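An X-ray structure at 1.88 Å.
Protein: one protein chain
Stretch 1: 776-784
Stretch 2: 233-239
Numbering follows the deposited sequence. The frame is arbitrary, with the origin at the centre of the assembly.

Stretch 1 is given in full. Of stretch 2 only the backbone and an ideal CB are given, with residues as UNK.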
ATOM      1  N   GLY A 776      12.279 -15.334  23.479  1.00 23.46           N
ATOM      2  CA  GLY A 776      10.941 -15.925  23.310  1.00 24.06           C
ATOM      3  C   GLY A 776      11.020 -17.067  22.333  1.00 24.08           C
ATOM      4  O   GLY A 776      12.104 -17.567  22.032  1.00 24.42           O
ATOM      5  N   VAL A 777       9.867 -17.461  21.808  1.00 24.86           N
ATOM      6  CA  VAL A 777       9.766 -18.673  21.006  1.00 24.23           C
ATOM      7  C   VAL A 777      10.674 -18.607  19.801  1.00 24.39           C
ATOM      8  O   VAL A 777      11.328 -19.579  19.486  1.00 24.39           O
ATOM      9  CB  VAL A 777       8.298 -18.945  20.552  1.00 25.09           C
ATOM     10  CG1 VAL A 777       8.239 -20.202  19.695  1.00 26.07           C
ATOM     11  CG2 VAL A 777       7.389 -19.091  21.766  1.00 23.83           C
ATOM     12  N   SER A 778      10.736 -17.454  19.145  1.00 24.68           N
ATOM     13  CA  SER A 778      11.550 -17.315  17.936  1.00 25.16           C
ATOM     14  C   SER A 778      13.002 -17.724  18.116  1.00 25.71           C
ATOM     15  O   SER A 778      13.642 -18.185  17.186  1.00 26.61           O
ATOM     16  CB  SER A 778      11.514 -15.879  17.436  1.00 24.55           C
ATOM     17  OG  SER A 778      10.281 -15.528  16.886  1.00 23.05           O
ATOM     18  N   ARG A 779      13.557 -17.467  19.286  1.00 25.94           N
ATOM     19  CA  ARG A 779      14.930 -17.774  19.531  1.00 26.68           C
ATOM     20  C   ARG A 779      15.196 -19.245  19.240  1.00 25.97           C
ATOM     21  O   ARG A 779      16.257 -19.576  18.715  1.00 25.40           O
ATOM     22  CB  ARG A 779      15.317 -17.464  20.968  1.00 27.24           C
ATOM     23  CG  ARG A 779      16.722 -17.841  21.259  1.00 28.48           C
ATOM     24  CD  ARG A 779      17.056 -17.776  22.699  1.00 33.08           C
ATOM     25  NE  ARG A 779      18.504 -17.913  22.931  1.00 37.20           N
ATOM     26  CZ  ARG A 779      19.428 -16.993  22.606  1.00 42.07           C
ATOM     27  NH1 ARG A 779      19.099 -15.833  21.998  1.00 41.46           N
ATOM     28  NH2 ARG A 779      20.715 -17.233  22.891  1.00 43.58           N
ATOM     29  N   TYR A 780      14.222 -20.112  19.560  1.00 24.26           N
ATOM     30  CA  TYR A 780      14.397 -21.543  19.408  1.00 24.27           C
ATOM     31  C   TYR A 780      13.740 -22.028  18.136  1.00 22.78           C
ATOM     32  O   TYR A 780      14.342 -22.836  17.446  1.00 23.91           O
ATOM     33  CB  TYR A 780      13.826 -22.299  20.604  1.00 24.32           C
ATOM     34  CG  TYR A 780      14.364 -21.771  21.888  1.00 26.50           C
ATOM     35  CD1 TYR A 780      15.625 -22.130  22.324  1.00 26.09           C
ATOM     36  CD2 TYR A 780      13.637 -20.856  22.641  1.00 29.28           C
ATOM     37  CE1 TYR A 780      16.134 -21.622  23.499  1.00 26.68           C
ATOM     38  CE2 TYR A 780      14.147 -20.330  23.825  1.00 27.89           C
ATOM     39  CZ  TYR A 780      15.393 -20.716  24.242  1.00 27.25           C
ATOM     40  OH  TYR A 780      15.914 -20.163  25.407  1.00 28.07           O
ATOM     41  N   ALA A 781      12.566 -21.483  17.792  1.00 22.84           N
ATOM     42  CA  ALA A 781      11.815 -21.946  16.637  1.00 22.43           C
ATOM     43  C   ALA A 781      12.644 -21.721  15.365  1.00 23.00           C
ATOM     44  O   ALA A 781      12.700 -22.569  14.474  1.00 23.08           O
ATOM     45  CB  ALA A 781      10.459 -21.226  16.510  1.00 20.82           C
ATOM     46  N   HIS A 782      13.213 -20.517  15.278  1.00 22.00           N
ATOM     47  CA  HIS A 782      13.918 -20.070  14.101  1.00 22.46           C
ATOM     48  C   HIS A 782      15.074 -21.034  13.781  1.00 22.01           C
ATOM     49  O   HIS A 782      15.484 -21.193  12.602  1.00 20.14           O
ATOM     50  CB  HIS A 782      14.371 -18.621  14.312  1.00 22.60           C
ATOM     51  CG  HIS A 782      15.252 -18.107  13.228  1.00 20.67           C
ATOM     52  ND1 HIS A 782      14.798 -17.837  11.951  1.00 22.20           N
ATOM     53  CD2 HIS A 782      16.584 -17.874  13.223  1.00 21.48           C
ATOM     54  CE1 HIS A 782      15.822 -17.427  11.221  1.00 23.32           C
ATOM     55  NE2 HIS A 782      16.922 -17.473  11.959  1.00 19.69           N
ATOM     56  N   ALA A 783      15.615 -21.621  14.845  1.00 21.62           N
ATOM     57  CA  ALA A 783      16.586 -22.679  14.822  1.00 22.37           C
ATOM     58  C   ALA A 783      17.840 -22.310  14.010  1.00 23.12           C
ATOM     59  O   ALA A 783      18.315 -23.072  13.156  1.00 22.66           O
ATOM     60  CB  ALA A 783      15.933 -23.997  14.365  1.00 22.53           C
ATOM     61  N   ASN A 784      18.313 -21.090  14.267  1.00 22.84           N
ATOM     62  CA  ASN A 784      19.574 -20.549  13.735  1.00 22.87           C
ATOM     63  C   ASN A 784      19.920 -19.312  14.571  1.00 23.41           C
ATOM     64  O   ASN A 784      19.019 -18.715  15.205  1.00 22.67           O
ATOM     65  CB  ASN A 784      19.447 -20.161  12.271  1.00 22.50           C
ATOM     66  CG  ASN A 784      20.781 -20.098  11.573  1.00 23.43           C
ATOM     67  OD1 ASN A 784      21.828 -20.396  12.159  1.00 23.75           O
ATOM     68  ND2 ASN A 784      20.761 -19.733  10.327  1.00 22.12           N
ATOM     69  N   UNK A 233       6.440 -28.513  14.325  1.00 21.77           N
ATOM     70  CA  UNK A 233       6.180 -28.271  15.752  1.00 21.90           C
ATOM     71  C   UNK A 233       6.415 -26.809  16.066  1.00 21.69           C
ATOM     72  O   UNK A 233       6.355 -26.435  17.207  1.00 23.37           O
ATOM     73  CB  UNK A 233       7.064 -29.154  16.635  1.00 21.90           C
ATOM     74  N   UNK A 234       6.669 -25.961  15.055  1.00 22.63           N
ATOM     75  CA  UNK A 234       6.808 -24.524  15.309  1.00 22.78           C
ATOM     76  C   UNK A 234       6.645 -23.729  14.046  1.00 23.60           C
ATOM     77  O   UNK A 234       6.729 -24.270  12.950  1.00 22.93           O
ATOM     78  CB  UNK A 234       8.165 -24.212  15.942  1.00 22.78           C
ATOM     79  N   UNK A 235       6.407 -22.432  14.198  1.00 23.08           N
ATOM     80  CA  UNK A 235       6.173 -21.592  13.048  1.00 25.08           C
ATOM     81  C   UNK A 235       6.973 -20.318  13.067  1.00 23.39           C
ATOM     82  O   UNK A 235       6.977 -19.615  12.094  1.00 21.97           O
ATOM     83  CB  UNK A 235       4.684 -21.256  12.946  1.00 25.08           C
ATOM     84  N   UNK A 236       7.636 -20.028  14.174  1.00 23.07           N
ATOM     85  CA  UNK A 236       8.315 -18.771  14.315  1.00 22.88           C
ATOM     86  C   UNK A 236       9.704 -18.849  13.698  1.00 22.70           C
ATOM     87  O   UNK A 236      10.710 -18.766  14.391  1.00 23.19           O
ATOM     88  CB  UNK A 236       8.396 -18.370  15.789  1.00 22.88           C
ATOM     89  N   UNK A 237       9.726 -19.021  12.384  1.00 21.85           N
ATOM     90  CA  UNK A 237      10.966 -19.173  11.616  1.00 22.61           C
ATOM     91  C   UNK A 237      10.880 -18.112  10.564  1.00 22.51           C
ATOM     92  O   UNK A 237       9.787 -17.791  10.121  1.00 21.64           O
ATOM     93  CB  UNK A 237      11.141 -20.570  11.016  1.00 22.61           C
ATOM     94  N   UNK A 238      12.022 -17.562  10.157  1.00 22.79           N
ATOM     95  CA  UNK A 238      12.011 -16.632   9.073  1.00 22.38           C
ATOM     96  C   UNK A 238      13.327 -16.449   8.354  1.00 22.11           C
ATOM     97  O   UNK A 238      14.355 -16.984   8.743  1.00 22.70           O
ATOM     98  CB  UNK A 238      11.535 -15.275   9.596  1.00 22.38           C
ATOM     99  N   UNK A 239      13.281 -15.639   7.297  1.00 21.79           N
ATOM    100  CA  UNK A 239      14.480 -15.212   6.660  1.00 20.48           C
ATOM    101  C   UNK A 239      14.400 -13.722   6.465  1.00 21.17           C
ATOM    102  O   UNK A 239      13.324 -13.117   6.593  1.00 21.24           O
ATOM    103  CB  UNK A 239      14.701 -15.945   5.335  1.00 20.48           C
TER

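Position 233 has phi/psi of 81/7, and its ideal CB finds nothing of stretch 1 within 5.5 Å. Stretch 1 therefore sets no requirement, but positive phi by itself favours glycine. The residue is Gly233, the first to leave helical angles after a helix.

At position 234 the CA-to-CB bond points toward stretch 1, and the ideal CB lies 3.8 Å from Ala781 CB and 5.5 Å from Val777 CG1. Beyond this aliphatic surface lies the carbonyl O of Ala781, which accepts no backbone hydrogen bond from within stretch 1. A short apolar side chain could pack on the methyl; a long one ending in a donor could also reach the carbonyl. Lys234 is of the second kind. Its CG packs 3.6 Å from Ala781 CB, and the chain, with chi1 p, chi2 m, chi3 t and chi4 p, carries NZ to a 2.7 Å hydrogen bond with Ala781 O. Ala783 CB lies 3.8 Å from the same NZ.

Position 235 points away, with nothing of stretch 1 within 5.5 Å of its ideal CB, so many side chains would be compatible. It is Met235, which makes no contact here.

Position 236 again points toward the helix. Its ideal CB is 3.6 Å from both Ser778 OG and Ala781 CB and 4.3 Å from Val777 CG1, a mixed surface that would suit a medium-sized aliphatic, aromatic or polar side chain. The deposited His236 places its CB 3.7 Å from Ala781 CB, and its ring meets Val777 edge-on, CD2 to CG1 at 3.9 Å. Both ring nitrogens bond elsewhere in the structure. The backbone packs closely too: His236 O is 3.3 Å from Ala781 CB.

At position 237 CA-to-CB runs sideways; the ideal CB is 4.2 Å from His782 CA and 4.3 Å from Ala781 O. A flexible apolar chain could pass this backbone, though other types are not excluded. Met237 brings CG within 3.2 Å of Ala781 O, a packing contact, and its end then leads away.

Position 238 engages through its backbone: its N donates a weak hydrogen bond to His782 ND1 (3.3 Å, 165°), while its O lies 2.9 Å from His782 CE1, near the ring plane. An ideal CB would sit 4.8 Å from His782 ND1, so small residues besides glycine seem possible as far as stretch 1 is concerned. The residue is Gly238.

Position 239 points away and is unconstrained by stretch 1; it is Tyr239, whose side chain makes no contact with stretch 1.

Stretch 2, residues 233-239: GKMHMGY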
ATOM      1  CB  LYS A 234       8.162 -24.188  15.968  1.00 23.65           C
ATOM      2  CG  LYS A 234       9.377 -24.271  15.028  1.00 25.25           C
ATOM      3  CD  LYS A 234       9.815 -25.680  14.794  1.00 24.33           C
ATOM      4  CE  LYS A 234      11.184 -25.750  14.090  1.00 24.11           C
ATOM      5  NZ  LYS A 234      12.321 -25.202  14.922  1.00 21.85           N
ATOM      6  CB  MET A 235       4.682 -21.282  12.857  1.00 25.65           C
ATOM      7  CG  MET A 235       4.064 -20.397  13.877  1.00 28.15           C
ATOM      8  SD  MET A 235       2.272 -20.122  13.577  1.00 35.26           S
ATOM      9  CE  MET A 235       1.603 -21.537  14.432  1.00 32.98           C
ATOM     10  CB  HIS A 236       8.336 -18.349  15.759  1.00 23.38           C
ATOM     11  CG  HIS A 236       7.070 -17.696  16.173  1.00 25.67           C
ATOM     12  ND1 HIS A 236       6.537 -16.632  15.479  1.00 28.41           N
ATOM     13  CD2 HIS A 236       6.203 -17.973  17.173  1.00 27.37           C
ATOM     14  CE1 HIS A 236       5.394 -16.277  16.041  1.00 33.04           C
ATOM     15  NE2 HIS A 236       5.170 -17.070  17.074  1.00 32.15           N
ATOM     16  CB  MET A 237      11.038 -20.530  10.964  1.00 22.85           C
ATOM     17  CG  MET A 237      10.891 -21.690  11.966  1.00 21.53           C
ATOM     18  SD  MET A 237      10.893 -23.244  11.067  1.00 26.24           S
ATOM     19  CE  MET A 237       9.214 -23.252  10.443  1.00 27.13           C
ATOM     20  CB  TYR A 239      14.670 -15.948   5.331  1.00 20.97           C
ATOM     21  CG  TYR A 239      13.537 -15.831   4.311  1.00 19.11           C
ATOM     22  CD1 TYR A 239      12.570 -16.783   4.208  1.00 22.55           C
ATOM     23  CD2 TYR A 239      13.514 -14.805   3.389  1.00 24.55           C
ATOM     24  CE1 TYR A 239      11.600 -16.721   3.251  1.00 22.16           C
ATOM     25  CE2 TYR A 239      12.551 -14.720   2.426  1.00 22.88           C
ATOM     26  CZ  TYR A 239      11.580 -15.669   2.347  1.00 20.89           C
ATOM     27  OH  TYR A 239      10.585 -15.586   1.360  1.00 22.12           O
TER
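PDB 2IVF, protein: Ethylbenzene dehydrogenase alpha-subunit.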